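Local coordinates for BIFUNCTIONAL PROTEIN Proline utilization A (PutA) (Corynebacterium freiburgense, PDB 5UX5), which probably carries out both oxidative steps from proline to glutamate, with an FAD-dependent proline dehydrogenase and an NAD-dependent aldehyde dehydrogenase in one chain, at residues R23-A28 and A442-S447; A328-M333 and L354-S359; W493-D498 and E622-A627; M647-A652 and R656-H661. All coordinates share one frame; numbering follows the deposited sequence.

Near the N terminus, helix 16-31 packs on helix 438-450 in interaction 1. This contact closes a very long loop that takes in the barrel strands of the proline dehydrogenase part. Interaction 2 lies within that loop and joins two neighbouring barrel helices, 323-337 and 354-367. The two contacts touch, as Phe444 packs on Ser359. Interaction 3 opens only after interaction 1 has closed. It ties the loop before helix 499-511 to helix 624-636 of the aldehyde dehydrogenase part. Interaction 4 follows as a short local closure at the NAD site. Residues 493-498 and 647-652 are joined by backbone hydrogen bonds, so interactions 3 and 4 touch. Centres of interactions 2 and 4 are about 71 Å apart.

Interaction 1: R23-A28 and A442-S447; sequences RIIARA and ARFRES
Phe444 sets its ring against the side chains of Ile24 and Ile25, on the outside of the TIM barrel that forms the proline dehydrogenase part. The two helical segments run closer to antiparallel than parallel, at 144°, and their axes come within 11.4 Å. The contact is made by side chains alone. Phe444 CZ lies 3.8 Å from Ile24 CG2. Phe444 CE2 is also 3.8 Å from Ile25 CG1. Both isoleucine atoms approach the ring obliquely. Phe444 has CG roughly anti to the backbone N (chi1 159°), which sends the ring across to helix 16-31. Ile24 and Phe444 also touch helix 354-367, at Ser359, so three helices share this apolar packing. Arg445 works at the more exposed margin. Its chain bends at chi3, and a salt bridge from NH1 to Glu22, just before the segment on helix 16-31, anchors the charged end. The charge is thus held beside the apolar patch. Ile25 CD1 sits over one guanidinium face, 3.5 Å from Arg445 NH1 and shifted toward the rim of the group.

Interaction 2: A328-M333 and L354-S359; sequences ANFLRM and LFSVAS
Phe330 brings the CE2 corner of its ring to Ser356, with CE2 3.8 Å from Ser356 CB. The approach to the ring is oblique. Phe330 CG is anti to the backbone N (chi1 -160°), and this carries the ring toward helix 354-367. Leu331 has CG anti to the carbonyl carbon (chi1 -63°), and the end of its chain swings CD2 to Ser359. This methyl lies 3.6 Å from Ser359 OG and packs on Ser359 CB as well. No hydrogen bond crosses between the segments, and all four touching residues are buried. The two helices are neighbours in the TIM barrel of proline dehydrogenase, on either side of strand 345-350 in sequence. Both serine hydroxyls have polar partners. Ser359 OG bonds back to Phe355 O, from the opposite face of that carbonyl to Ser359 N. Ser356 OG is hydrogen-bonded to Lys299, which also makes a cation-pi contact with Phe330. One lysine therefore links both sides, and the side chain of Ser356 is about 5 Å from the bound FAD. On helix 323-337, Arg332 grips Asn329 side-on. Arg332 NE donates to Asn329 OD1 at 3.0 Å, in the carbonyl plane, and Arg332 NH2 comes to the same oxygen from above that plane.

Interaction 3: W493-D498 and E622-A627; sequences WRLITD and EVRRCA
Trp493 and Arg624 make a CH-pi contact. Arg624 CD sits over the six-membered ring of Trp493, 3.4 Å from its centroid and only 2° off the ring normal. The arginine chain is extended from CG to NE and lies across the indole face, with CB and CD both near it. Trp493 CG stands between the backbone N and the carbonyl carbon (chi1 56°), and the indole is directed at the helix.

The cation-pi component is less centred. Arg624 CZ lies 4.5 Å from the same centroid and well off the normal. The guanidinium and ring planes are 40° apart, so this is not a flat stack. Arg624 NH1 comes close to Trp493 CH2, at the far end of the indole.

Van der Waals contacts complete the patch. Leu495 CD1 lies over one face of the Arg624 guanidinium, 3.5 Å from Arg624 NH2. Arg625 contributes its aliphatic part: Arg625 CG meets the edge of the indole, 4.1 Å from Trp493 CD1. No hydrogen bond joins the two segments, and the contact lies at the surface, with the side chain of Arg624 about 7 Å from the bound NAD.

Trp493 also meets His648 edge-to-face, and Ile496 forms backbone hydrogen bonds with His648 and Asp650. Glu545 accepts hydrogen bonds from the backbone N atoms of Arg625 and Cys626 at the start of helix 624-636. That helix is the crossover between parallel strands 614-618 and 644-646 of the Rossmann-type NAD-binding domain, and the loop at 493-498 runs past its first turn toward helix 499-511.

Interaction 4: M647-A652 and R656-H661; sequences MHTDEA and RRLMSH. With NAD (nicotinamide-adenine-dinucleotide), chain F.
Ala652 O accepts a nearly straight hydrogen bond from Arg656 N, 3.0 Å long with an angle of 174° at the hydrogen, closing the first turn of helix 653-659. Ala652 is the N-cap residue. The turn belongs to the Rossmann-type NAD-binding domain of the aldehyde dehydrogenase part, where the chain leaves strand 644-646 and enters the helix. Asp650 OD1 accepts a hydrogen bond from Gly655 N and a weak one from Ala652 N at this helix start.

Leu658 points toward the loop. Its CD2 methyl lies 3.8 Å from Thr649 CG2, the two side chains crossing at about a right angle, and packs more loosely on Met647 SD. Leu658 and Met647 also touch Ile616 of strand 614-618, which ties the turn to the sheet.

Residues of both segments also line the adenosine half of NAD. The ribose hydroxyl O2B donates to Glu651 OE1; the bond is modelled very short, and its exact length is doubtful at this resolution. Glu651 is extended beyond CG; its CB and CG lie along the adenine, with CG 3.6 Å from NAD C5A, and its carboxylate reaches the ribose. Met659 is bent at chi2 (-49°), and its CE methyl lies 3.8 Å from NAD N3A. Asp650 O meets the adenine at C2A.

At the helix end, Arg656 O accepts two bonds from Ser660. Ser660 N and Ser660 OG reach it from opposite faces of the carbonyl plane, the hydroxyl at 2.9 Å from Arg656 O.

Interaction 1: R23-A28 and A442-S447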
# COMPACT_ATOMS: atom_id res chain seq x y z
N ARG A 23 25.98 32.88 27.22
CA ARG A 23 26.26 32.01 28.35
C ARG A 23 25.89 30.57 28.03
O ARG A 23 26.48 29.64 28.58
CB ARG A 23 25.54 32.51 29.62
N ILE A 24 24.93 30.37 27.12
CA ILE A 24 24.59 29.01 26.68
C ILE A 24 25.73 28.42 25.84
O ILE A 24 26.12 27.27 26.03
CB ILE A 24 23.27 28.99 25.89
CG1 ILE A 24 22.07 29.37 26.75
CG2 ILE A 24 23.03 27.62 25.29
CD1 ILE A 24 20.78 29.47 25.93
N ILE A 25 26.25 29.20 24.89
CA ILE A 25 27.32 28.68 24.03
C ILE A 25 28.56 28.39 24.86
O ILE A 25 29.24 27.38 24.65
CB ILE A 25 27.63 29.64 22.87
CG1 ILE A 25 26.40 29.83 21.98
CG2 ILE A 25 28.78 29.10 22.02
CD1 ILE A 25 26.61 30.78 20.84
N ALA A 26 28.87 29.26 25.81
CA ALA A 26 29.97 28.97 26.72
C ALA A 26 29.70 27.68 27.48
O ALA A 26 30.59 26.84 27.62
CB ALA A 26 30.18 30.13 27.69
N ARG A 27 28.45 27.46 27.88
CA ARG A 27 28.12 26.28 28.66
C ARG A 27 28.30 25.01 27.83
O ARG A 27 28.81 23.99 28.33
CB ARG A 27 26.68 26.37 29.17
CG ARG A 27 26.32 25.21 30.05
CD ARG A 27 26.97 25.33 31.39
NE ARG A 27 26.35 26.43 32.11
CZ ARG A 27 26.82 26.97 33.23
NH1 ARG A 27 27.93 26.52 33.80
NH2 ARG A 27 26.16 27.97 33.79
N ALA A 28 27.86 25.05 26.58
CA ALA A 28 28.03 23.90 25.70
C ALA A 28 29.50 23.61 25.47
O ALA A 28 29.94 22.45 25.49
CB ALA A 28 27.31 24.16 24.38
N ALA A 442 27.03 28.30 15.24
CA ALA A 442 26.29 29.16 14.33
C ALA A 442 24.92 28.58 13.98
O ALA A 442 23.94 29.33 13.91
CB ALA A 442 27.12 29.39 13.07
N ARG A 443 24.82 27.27 13.75
CA ARG A 443 23.50 26.68 13.49
C ARG A 443 22.57 26.85 14.69
O ARG A 443 21.34 26.95 14.52
CB ARG A 443 23.62 25.19 13.10
N PHE A 444 23.14 26.89 15.90
CA PHE A 444 22.34 27.10 17.11
C PHE A 444 21.81 28.52 17.18
O PHE A 444 20.63 28.74 17.46
CB PHE A 444 23.15 26.77 18.37
CG PHE A 444 22.61 27.40 19.63
CD1 PHE A 444 21.42 26.94 20.20
CD2 PHE A 444 23.27 28.47 20.23
CE1 PHE A 444 20.91 27.54 21.37
CE2 PHE A 444 22.77 29.08 21.40
CZ PHE A 444 21.59 28.61 21.97
N ARG A 445 22.68 29.51 16.95
CA ARG A 445 22.25 30.91 16.89
C ARG A 445 21.04 31.06 15.97
O ARG A 445 20.07 31.75 16.30
CB ARG A 445 23.39 31.80 16.40
CG ARG A 445 24.55 31.98 17.38
CD ARG A 445 25.58 32.96 16.81
NE ARG A 445 26.94 32.61 17.22
CZ ARG A 445 27.50 33.05 18.33
NH1 ARG A 445 26.82 33.83 19.16
NH2 ARG A 445 28.74 32.68 18.63
N GLU A 446 21.09 30.43 14.80
CA GLU A 446 20.00 30.56 13.85
C GLU A 446 18.72 29.93 14.38
O GLU A 446 17.62 30.44 14.14
CB GLU A 446 20.40 29.95 12.50
CG GLU A 446 19.43 30.28 11.35
CD GLU A 446 19.36 31.78 11.05
OE1 GLU A 446 20.41 32.46 11.15
OE2 GLU A 446 18.26 32.28 10.72
N SER A 447 18.83 28.79 15.07
CA SER A 447 17.62 28.16 15.58
C SER A 447 16.99 28.99 16.69
O SER A 447 15.77 28.94 16.88
CB SER A 447 17.92 26.75 16.05
OG SER A 447 18.87 26.76 17.09

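Interaction 2: A328-M333 and L354-S359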
# COMPACT_ATOMS: atom_id res chain seq x y z
N ALA A 328 14.82 24.46 15.77
CA ALA A 328 14.07 25.65 16.18
C ALA A 328 12.88 25.27 17.05
O ALA A 328 12.65 25.89 18.10
CB ALA A 328 13.61 26.43 14.95
N ASN A 329 12.08 24.31 16.59
CA ASN A 329 10.90 23.91 17.35
C ASN A 329 11.29 23.25 18.66
O ASN A 329 10.56 23.36 19.65
CB ASN A 329 10.05 22.96 16.50
CG ASN A 329 8.65 22.76 17.07
OD1 ASN A 329 8.03 23.71 17.54
ND2 ASN A 329 8.15 21.54 17.01
N PHE A 330 12.41 22.54 18.69
CA PHE A 330 12.91 21.99 19.95
C PHE A 330 13.13 23.12 20.95
O PHE A 330 12.75 23.01 22.12
CB PHE A 330 14.19 21.20 19.69
CG PHE A 330 14.55 20.21 20.75
CD1 PHE A 330 13.98 18.95 20.76
CD2 PHE A 330 15.47 20.53 21.74
CE1 PHE A 330 14.34 18.03 21.75
CE2 PHE A 330 15.83 19.61 22.72
CZ PHE A 330 15.27 18.37 22.71
N LEU A 331 13.70 24.24 20.50
CA LEU A 331 13.88 25.38 21.39
C LEU A 331 12.55 26.05 21.71
O LEU A 331 12.37 26.54 22.83
CB LEU A 331 14.85 26.38 20.78
CG LEU A 331 16.29 25.92 20.55
CD1 LEU A 331 16.97 26.89 19.62
CD2 LEU A 331 17.04 25.96 21.83
N ARG A 332 11.62 26.10 20.75
CA ARG A 332 10.33 26.72 21.06
C ARG A 332 9.56 25.93 22.11
O ARG A 332 8.99 26.52 23.04
CB ARG A 332 9.47 26.88 19.80
CG ARG A 332 8.09 27.48 20.09
CD ARG A 332 7.27 27.76 18.83
NE ARG A 332 7.15 26.56 18.00
CZ ARG A 332 6.42 26.45 16.88
NH1 ARG A 332 5.73 27.47 16.42
NH2 ARG A 332 6.40 25.30 16.22
N MET A 333 9.55 24.61 22.00
CA MET A 333 8.79 23.83 22.96
C MET A 333 9.42 23.89 24.35
O MET A 333 8.71 23.99 25.36
CB MET A 333 8.65 22.39 22.49
CG MET A 333 7.89 22.28 21.18
SD MET A 333 7.14 20.66 20.92
CE MET A 333 8.57 19.63 20.96
N LEU A 354 24.64 19.25 22.79
CA LEU A 354 24.98 19.98 24.01
C LEU A 354 24.39 21.38 24.02
O LEU A 354 24.07 21.92 25.09
CB LEU A 354 26.50 20.07 24.13
CG LEU A 354 27.19 18.73 24.30
CD1 LEU A 354 28.73 18.88 24.26
CD2 LEU A 354 26.70 18.07 25.58
N PHE A 355 24.20 21.98 22.84
CA PHE A 355 23.59 23.30 22.79
C PHE A 355 22.13 23.24 23.21
O PHE A 355 21.68 24.05 24.04
CB PHE A 355 23.73 23.88 21.37
CG PHE A 355 25.13 24.23 21.00
CD1 PHE A 355 25.76 25.33 21.56
CD2 PHE A 355 25.84 23.45 20.09
CE1 PHE A 355 27.06 25.66 21.23
CE2 PHE A 355 27.15 23.78 19.76
CZ PHE A 355 27.76 24.88 20.33
N SER A 356 21.38 22.26 22.67
CA SER A 356 19.99 22.06 23.09
C SER A 356 19.90 21.83 24.59
O SER A 356 18.99 22.34 25.24
CB SER A 356 19.37 20.90 22.34
OG SER A 356 19.42 21.15 20.96
N VAL A 357 20.82 21.05 25.14
CA VAL A 357 20.74 20.76 26.57
C VAL A 357 21.15 21.98 27.38
O VAL A 357 20.48 22.34 28.35
CB VAL A 357 21.59 19.53 26.92
CG1 VAL A 357 21.57 19.26 28.41
CG2 VAL A 357 21.07 18.34 26.17
N ALA A 358 22.22 22.67 26.97
CA ALA A 358 22.64 23.87 27.68
C ALA A 358 21.54 24.93 27.70
O ALA A 358 21.44 25.69 28.67
CB ALA A 358 23.91 24.45 27.06
N SER A 359 20.71 24.98 26.66
CA SER A 359 19.59 25.92 26.64
C SER A 359 18.60 25.60 27.73
O SER A 359 18.20 26.48 28.51
CB SER A 359 18.88 25.87 25.29
OG SER A 359 19.65 26.47 24.28

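Interaction 3: W493-D498 and E622-A627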
# COMPACT_ATOMS: atom_id res chain seq x y z
N TRP A 493 -33.06 1.38 -7.95
CA TRP A 493 -32.60 0.85 -9.23
C TRP A 493 -33.66 -0.06 -9.80
O TRP A 493 -34.46 -0.64 -9.06
CB TRP A 493 -31.28 0.08 -9.12
CG TRP A 493 -31.29 -1.06 -8.15
CD1 TRP A 493 -30.87 -1.02 -6.85
CD2 TRP A 493 -31.72 -2.41 -8.39
NE1 TRP A 493 -31.01 -2.26 -6.27
CE2 TRP A 493 -31.53 -3.13 -7.19
CE3 TRP A 493 -32.25 -3.08 -9.50
CZ2 TRP A 493 -31.85 -4.48 -7.07
CZ3 TRP A 493 -32.57 -4.42 -9.37
CH2 TRP A 493 -32.36 -5.10 -8.17
N ARG A 494 -33.65 -0.22 -11.13
CA ARG A 494 -34.63 -1.02 -11.86
C ARG A 494 -33.97 -2.19 -12.57
O ARG A 494 -32.85 -2.08 -13.07
CB ARG A 494 -35.34 -0.18 -12.91
CG ARG A 494 -36.57 -0.84 -13.51
CD ARG A 494 -37.14 0.08 -14.55
NE ARG A 494 -36.10 0.38 -15.53
CZ ARG A 494 -36.10 -0.11 -16.77
NH1 ARG A 494 -37.10 -0.89 -17.17
NH2 ARG A 494 -35.11 0.20 -17.60
N LEU A 495 -34.69 -3.31 -12.65
CA LEU A 495 -34.20 -4.50 -13.34
C LEU A 495 -34.71 -4.56 -14.78
O LEU A 495 -35.91 -4.46 -15.03
CB LEU A 495 -34.60 -5.77 -12.60
CG LEU A 495 -34.06 -7.07 -13.18
CD1 LEU A 495 -32.63 -7.29 -12.76
CD2 LEU A 495 -34.89 -8.24 -12.75
N ILE A 496 -33.80 -4.76 -15.72
CA ILE A 496 -34.17 -4.89 -17.12
C ILE A 496 -34.36 -6.37 -17.43
O ILE A 496 -33.44 -7.17 -17.21
CB ILE A 496 -33.11 -4.28 -18.03
CG1 ILE A 496 -33.07 -2.78 -17.81
CG2 ILE A 496 -33.42 -4.60 -19.48
CD1 ILE A 496 -32.00 -2.09 -18.58
N THR A 497 -35.54 -6.74 -17.93
CA THR A 497 -35.81 -8.13 -18.29
C THR A 497 -36.33 -8.30 -19.71
O THR A 497 -36.31 -9.42 -20.22
CB THR A 497 -36.80 -8.80 -17.31
OG1 THR A 497 -38.09 -8.18 -17.39
CG2 THR A 497 -36.31 -8.75 -15.89
N ASP A 498 -36.77 -7.22 -20.35
CA ASP A 498 -37.36 -7.27 -21.69
C ASP A 498 -36.28 -7.04 -22.75
O ASP A 498 -35.65 -5.97 -22.79
CB ASP A 498 -38.46 -6.22 -21.81
CG ASP A 498 -39.16 -6.27 -23.13
OD1 ASP A 498 -38.88 -7.20 -23.92
OD2 ASP A 498 -40.00 -5.39 -23.39
N GLU A 622 -24.73 -8.12 -7.05
CA GLU A 622 -24.54 -7.88 -5.62
C GLU A 622 -24.30 -6.41 -5.29
O GLU A 622 -24.43 -6.03 -4.13
CB GLU A 622 -23.34 -8.68 -5.09
CG GLU A 622 -23.46 -10.21 -5.08
CD GLU A 622 -23.24 -10.85 -6.45
OE1 GLU A 622 -22.91 -10.13 -7.40
OE2 GLU A 622 -23.35 -12.09 -6.57
N VAL A 623 -23.93 -5.58 -6.27
CA VAL A 623 -23.48 -4.23 -5.92
C VAL A 623 -24.16 -3.18 -6.77
O VAL A 623 -23.54 -2.19 -7.18
CB VAL A 623 -21.95 -4.11 -6.00
CG1 VAL A 623 -21.30 -4.80 -4.82
CG2 VAL A 623 -21.44 -4.71 -7.26
N ARG A 624 -25.47 -3.32 -6.97
CA ARG A 624 -26.19 -2.43 -7.86
C ARG A 624 -26.29 -1.03 -7.28
O ARG A 624 -26.39 -0.06 -8.03
CB ARG A 624 -27.57 -2.98 -8.17
CG ARG A 624 -27.55 -4.19 -9.05
CD ARG A 624 -28.95 -4.63 -9.37
NE ARG A 624 -28.96 -5.68 -10.39
CZ ARG A 624 -29.53 -6.87 -10.26
NH1 ARG A 624 -30.18 -7.20 -9.13
NH2 ARG A 624 -29.47 -7.74 -11.26
N ARG A 625 -26.34 -0.90 -5.96
CA ARG A 625 -26.40 0.45 -5.42
C ARG A 625 -25.06 1.17 -5.57
O ARG A 625 -25.04 2.40 -5.70
CB ARG A 625 -26.88 0.47 -3.95
CG ARG A 625 -28.36 0.16 -3.80
CD ARG A 625 -28.89 0.25 -2.38
NE ARG A 625 -27.99 -0.20 -1.32
CZ ARG A 625 -28.15 -1.31 -0.61
NH1 ARG A 625 -29.20 -2.10 -0.85
NH2 ARG A 625 -27.28 -1.63 0.35
N CYS A 626 -23.95 0.43 -5.55
CA CYS A 626 -22.63 1.02 -5.80
C CYS A 626 -22.57 1.69 -7.17
O CYS A 626 -22.17 2.86 -7.29
CB CYS A 626 -21.55 -0.04 -5.66
SG CYS A 626 -21.22 -0.55 -3.94
N ALA A 627 -23.01 0.99 -8.22
CA ALA A 627 -23.07 1.60 -9.54
C ALA A 627 -23.96 2.83 -9.54
O ALA A 627 -23.64 3.83 -10.18
CB ALA A 627 -23.59 0.59 -10.56

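Interaction 4: M647-A652 and R656-H661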
# COMPACT_ATOMS: atom_id res chain seq x y z
N MET A 647 -27.36 -0.28 -17.12
CA MET A 647 -28.39 -1.26 -17.45
C MET A 647 -28.30 -2.44 -16.49
O MET A 647 -27.41 -3.30 -16.63
CB MET A 647 -28.27 -1.74 -18.91
CG MET A 647 -28.46 -0.69 -20.00
SD MET A 647 -28.61 -1.39 -21.70
CE MET A 647 -30.10 -2.40 -21.59
N HIS A 648 -29.24 -2.53 -15.55
CA HIS A 648 -29.33 -3.68 -14.65
C HIS A 648 -30.09 -4.81 -15.33
O HIS A 648 -31.22 -5.16 -14.97
CB HIS A 648 -29.99 -3.30 -13.33
CG HIS A 648 -29.33 -2.17 -12.60
ND1 HIS A 648 -28.04 -2.24 -12.13
CD2 HIS A 648 -29.81 -0.95 -12.22
CE1 HIS A 648 -27.74 -1.11 -11.51
NE2 HIS A 648 -28.80 -0.31 -11.55
N THR A 649 -29.46 -5.39 -16.35
CA THR A 649 -30.06 -6.56 -16.98
C THR A 649 -29.92 -7.76 -16.06
O THR A 649 -29.00 -7.85 -15.23
CB THR A 649 -29.39 -6.89 -18.33
OG1 THR A 649 -28.09 -7.46 -18.11
CG2 THR A 649 -29.25 -5.66 -19.21
N ASP A 650 -30.86 -8.69 -16.21
CA ASP A 650 -30.74 -9.98 -15.57
C ASP A 650 -29.61 -10.76 -16.24
O ASP A 650 -28.89 -10.26 -17.09
CB ASP A 650 -32.06 -10.75 -15.62
CG ASP A 650 -32.57 -10.93 -17.03
OD1 ASP A 650 -31.74 -10.86 -17.98
OD2 ASP A 650 -33.79 -11.15 -17.21
N GLU A 651 -29.46 -12.01 -15.82
CA GLU A 651 -28.57 -12.97 -16.44
C GLU A 651 -29.37 -14.03 -17.19
O GLU A 651 -28.95 -15.19 -17.27
CB GLU A 651 -27.67 -13.59 -15.38
CG GLU A 651 -26.77 -12.55 -14.73
CD GLU A 651 -25.76 -13.15 -13.76
OE1 GLU A 651 -24.99 -12.37 -13.13
OE2 GLU A 651 -25.71 -14.40 -13.64
N ALA A 652 -30.55 -13.66 -17.66
CA ALA A 652 -31.36 -14.51 -18.54
C ALA A 652 -31.43 -13.84 -19.91
O ALA A 652 -30.39 -13.33 -20.36
CB ALA A 652 -32.70 -14.77 -17.89
N ARG A 656 -28.21 -11.84 -21.85
CA ARG A 656 -27.61 -12.49 -23.00
C ARG A 656 -27.79 -11.65 -24.25
O ARG A 656 -26.86 -11.52 -25.07
CB ARG A 656 -28.24 -13.88 -23.19
CG ARG A 656 -27.90 -14.50 -24.51
CD ARG A 656 -28.13 -15.99 -24.53
NE ARG A 656 -27.58 -16.58 -25.76
CZ ARG A 656 -27.69 -17.86 -26.07
NH1 ARG A 656 -28.34 -18.70 -25.26
NH2 ARG A 656 -27.14 -18.32 -27.18
N ARG A 657 -28.95 -11.04 -24.40
CA ARG A 657 -29.19 -10.15 -25.52
C ARG A 657 -28.24 -8.96 -25.47
O ARG A 657 -27.75 -8.50 -26.51
CB ARG A 657 -30.65 -9.72 -25.52
CG ARG A 657 -31.07 -8.81 -26.62
CD ARG A 657 -30.77 -9.42 -27.97
NE ARG A 657 -31.10 -8.48 -29.04
CZ ARG A 657 -30.63 -8.54 -30.28
NH1 ARG A 657 -29.80 -9.50 -30.64
NH2 ARG A 657 -31.00 -7.62 -31.16
N LEU A 658 -27.94 -8.45 -24.27
CA LEU A 658 -26.98 -7.35 -24.20
C LEU A 658 -25.57 -7.81 -24.56
O LEU A 658 -24.88 -7.15 -25.34
CB LEU A 658 -27.00 -6.70 -22.82
CG LEU A 658 -25.97 -5.58 -22.65
CD1 LEU A 658 -26.13 -4.58 -23.76
CD2 LEU A 658 -26.19 -4.89 -21.37
N MET A 659 -25.12 -8.94 -24.01
CA MET A 659 -23.73 -9.33 -24.26
C MET A 659 -23.52 -9.83 -25.67
O MET A 659 -22.40 -9.76 -26.18
CB MET A 659 -23.26 -10.40 -23.29
CG MET A 659 -23.35 -10.00 -21.86
SD MET A 659 -22.63 -8.39 -21.49
CE MET A 659 -23.10 -8.24 -19.75
N SER A 660 -24.55 -10.40 -26.30
CA SER A 660 -24.40 -10.92 -27.66
C SER A 660 -24.81 -9.91 -28.72
O SER A 660 -24.86 -10.25 -29.91
CB SER A 660 -25.22 -12.21 -27.85
OG SER A 660 -26.61 -11.94 -27.95
N HIS A 661 -25.11 -8.68 -28.33
CA HIS A 661 -25.82 -7.80 -29.24
C HIS A 661 -24.98 -7.49 -30.48
O HIS A 661 -23.77 -7.23 -30.37
CB HIS A 661 -26.23 -6.51 -28.52
CG HIS A 661 -27.17 -5.70 -29.33
ND1 HIS A 661 -26.78 -5.02 -30.47
CD2 HIS A 661 -28.51 -5.53 -29.22
CE1 HIS A 661 -27.83 -4.42 -30.99
NE2 HIS A 661 -28.90 -4.72 -30.26
PA NAD F . -19.23 -13.56 -13.13
O1A NAD F . -17.93 -13.94 -13.93
O2A NAD F . -20.26 -14.73 -13.19
O5B NAD F . -19.92 -12.30 -13.78
C5B NAD F . -19.37 -11.01 -13.75
C4B NAD F . -20.28 -10.03 -14.49
O4B NAD F . -20.85 -10.58 -15.69
C3B NAD F . -21.39 -9.54 -13.62
O3B NAD F . -21.77 -8.25 -13.96
C2B NAD F . -22.40 -10.55 -13.97
O2B NAD F . -23.68 -10.28 -13.51
C1B NAD F . -22.24 -10.63 -15.45
N9A NAD F . -22.85 -11.82 -16.02
C8A NAD F . -22.51 -13.14 -15.77
N7A NAD F . -23.31 -13.96 -16.48
C5A NAD F . -24.21 -13.21 -17.24
C6A NAD F . -25.23 -13.50 -18.14
N6A NAD F . -25.59 -14.86 -18.48
N1A NAD F . -25.92 -12.50 -18.71
C2A NAD F . -25.65 -11.20 -18.43
N3A NAD F . -24.66 -10.87 -17.56
C4A NAD F . -23.93 -11.84 -16.96
O3 NAD F . -18.73 -13.18 -11.66
PN NAD F . -19.44 -13.47 -10.24
O1N NAD F . -20.67 -14.36 -10.31
O2N NAD F . -19.98 -12.17 -9.73
O5D NAD F . -18.29 -14.11 -9.31
C5D NAD F . -17.69 -15.32 -9.75
C4D NAD F . -16.21 -15.53 -9.40
O4D NAD F . -15.31 -14.60 -9.95
C3D NAD F . -15.84 -15.53 -7.96
O3D NAD F . -16.38 -16.56 -7.22
C2D NAD F . -14.38 -15.74 -8.14
O2D NAD F . -14.10 -17.09 -8.07
C1D NAD F . -14.08 -15.10 -9.47